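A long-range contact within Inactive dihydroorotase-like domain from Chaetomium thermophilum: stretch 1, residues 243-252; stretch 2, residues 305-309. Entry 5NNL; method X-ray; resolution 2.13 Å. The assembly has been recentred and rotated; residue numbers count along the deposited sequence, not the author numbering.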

# COMPACT_ATOMS: atom_id res chain seq x y z
N LEU A 243 2.72 8.59 -7.79
CA LEU A 243 4.07 9.12 -7.82
C LEU A 243 4.10 10.52 -8.44
O LEU A 243 4.76 11.41 -7.89
N PRO A 244 3.40 10.76 -9.55
CA PRO A 244 3.38 12.14 -10.09
C PRO A 244 2.86 13.16 -9.10
O PRO A 244 3.41 14.27 -9.03
N LEU A 245 1.81 12.83 -8.34
CA LEU A 245 1.36 13.72 -7.27
C LEU A 245 2.50 14.07 -6.33
O LEU A 245 2.68 15.23 -5.94
N LEU A 246 3.30 13.07 -5.96
CA LEU A 246 4.45 13.31 -5.09
C LEU A 246 5.52 14.13 -5.79
O LEU A 246 6.07 15.07 -5.22
N LEU A 247 5.83 13.78 -7.04
CA LEU A 247 6.86 14.50 -7.77
C LEU A 247 6.43 15.92 -8.09
O LEU A 247 7.27 16.82 -8.16
N THR A 248 5.13 16.15 -8.28
CA THR A 248 4.63 17.51 -8.41
C THR A 248 4.90 18.31 -7.14
O THR A 248 5.24 19.49 -7.19
N ALA A 249 4.76 17.66 -5.97
CA ALA A 249 5.07 18.32 -4.71
C ALA A 249 6.57 18.55 -4.55
O ALA A 249 6.99 19.52 -3.91
N VAL A 250 7.39 17.66 -5.12
CA VAL A 250 8.84 17.86 -5.12
C VAL A 250 9.19 19.11 -5.93
O VAL A 250 9.95 19.97 -5.48
N VAL A 251 8.63 19.21 -7.14
CA VAL A 251 8.88 20.37 -7.99
C VAL A 251 8.38 21.64 -7.31
O VAL A 251 8.98 22.71 -7.45
N ASP A 252 7.28 21.55 -6.57
CA ASP A 252 6.76 22.70 -5.84
C ASP A 252 7.51 22.96 -4.54
O ASP A 252 7.12 23.86 -3.79
N VAL A 305 -2.90 18.90 -14.65
CA VAL A 305 -1.55 18.74 -15.19
C VAL A 305 -0.60 18.49 -14.02
O VAL A 305 -0.50 19.32 -13.11
N LEU A 306 0.10 17.36 -14.06
CA LEU A 306 1.10 17.02 -13.06
C LEU A 306 2.47 16.94 -13.72
O LEU A 306 2.60 17.05 -14.95
N LYS A 307 3.50 16.77 -12.90
CA LYS A 307 4.86 16.58 -13.38
C LYS A 307 5.39 15.23 -12.91
O LYS A 307 5.04 14.74 -11.83
N GLY A 308 6.24 14.63 -13.74
CA GLY A 308 6.83 13.34 -13.42
C GLY A 308 6.37 12.25 -14.35
O GLY A 308 5.36 11.58 -14.10
N VAL A 309 7.11 12.04 -15.44
CA VAL A 309 6.81 11.01 -16.41
C VAL A 309 7.77 9.85 -16.19
O VAL A 309 8.98 10.05 -16.03

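Helix 243-251 lies nearly perpendicular (97°) across strand 305-309, the axes approaching to 6.4 Å. Pro244, Leu247, Thr248 and Val251 direct CA-to-CB toward the strand, and Thr248 makes the polar link. With chi1 at -57° (m), its OG1 sits where it can donate back to Pro244 O one turn earlier (2.7 Å) while accepting from Lys307 N (3.0 Å); at 177° the latter bond is almost straight. The same OG1 rests against Leu306 CB at 3.4 Å.

Leu306, m at chi1 and t at chi2, points toward the helix: CD1 lies 4.0 Å from Pro244 CB, and both CD1 and CD2 of Leu306 lie 4.1 Å from Leu245 CD2. The CA-to-CB bond of Leu245 points away, yet its mt rotamer brings the branch end back to this contact. Pro244, with a C-gamma exo ring, sets CG 3.8 Å from Gly308 O.

Leu247, also mt, lays CD1 3.9 Å from Gly308 CA. A CB on Gly308 would fall 2.7 Å from Leu247 CD1, a clash, and its phi/psi of 114/91 independently calls for glycine. Lys307 leaves sideways, chi1 m and chi2 off-well at -143°; its CD passes Val251 CG1 (chi1 t) at 4.2 Å before the chain end leads away.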

# COMPACT_ATOMS: atom_id res chain seq x y z
CB LEU A 243 5.00 8.17 -8.58
CG LEU A 243 6.48 8.54 -8.68
CD1 LEU A 243 7.10 8.66 -7.30
CD2 LEU A 243 7.23 7.48 -9.50
CB PRO A 244 2.47 12.02 -11.32
CG PRO A 244 2.56 10.61 -11.72
CD PRO A 244 2.75 9.81 -10.47
CB LEU A 245 0.21 13.08 -6.50
CG LEU A 245 -1.17 13.06 -7.17
CD1 LEU A 245 -2.11 12.11 -6.44
CD2 LEU A 245 -1.76 14.46 -7.23
CB LEU A 246 5.03 11.99 -4.61
CG LEU A 246 4.12 11.13 -3.74
CD1 LEU A 246 4.68 9.72 -3.61
CD2 LEU A 246 3.93 11.76 -2.37
CB LEU A 247 7.22 13.74 -9.04
CG LEU A 247 7.75 12.32 -8.81
CD1 LEU A 247 8.05 11.65 -10.13
CD2 LEU A 247 8.99 12.33 -7.93
CB THR A 248 3.14 17.49 -8.74
OG1 THR A 248 2.93 16.73 -9.94
CG2 THR A 248 2.60 18.91 -8.94
CB ALA A 249 4.53 17.50 -3.54
CB VAL A 250 9.57 16.62 -5.68
CG1 VAL A 250 11.05 16.92 -5.95
CG2 VAL A 250 9.44 15.44 -4.72
CB VAL A 251 8.23 20.15 -9.37
CG1 VAL A 251 8.26 21.42 -10.20
CG2 VAL A 251 8.94 19.02 -10.10
CB ASP A 252 5.28 22.51 -5.53
CG ASP A 252 4.45 22.26 -6.78
OD1 ASP A 252 4.95 22.58 -7.89
OD2 ASP A 252 3.32 21.75 -6.67
CB VAL A 305 -1.12 19.96 -16.00
CG1 VAL A 305 0.33 19.83 -16.44
CG2 VAL A 305 -2.02 20.12 -17.21
CB LEU A 306 0.75 15.69 -12.38
CG LEU A 306 -0.64 15.62 -11.74
CD1 LEU A 306 -0.93 14.20 -11.26
CD2 LEU A 306 -0.76 16.61 -10.58
CB LYS A 307 5.78 17.70 -12.91
CG LYS A 307 5.32 19.07 -13.37
CD LYS A 307 6.48 19.98 -13.74
CE LYS A 307 5.97 21.32 -14.24
NZ LYS A 307 7.04 22.19 -14.82
CB VAL A 309 6.92 11.55 -17.85
CG1 VAL A 309 6.90 10.42 -18.88
CG2 VAL A 309 5.77 12.52 -18.13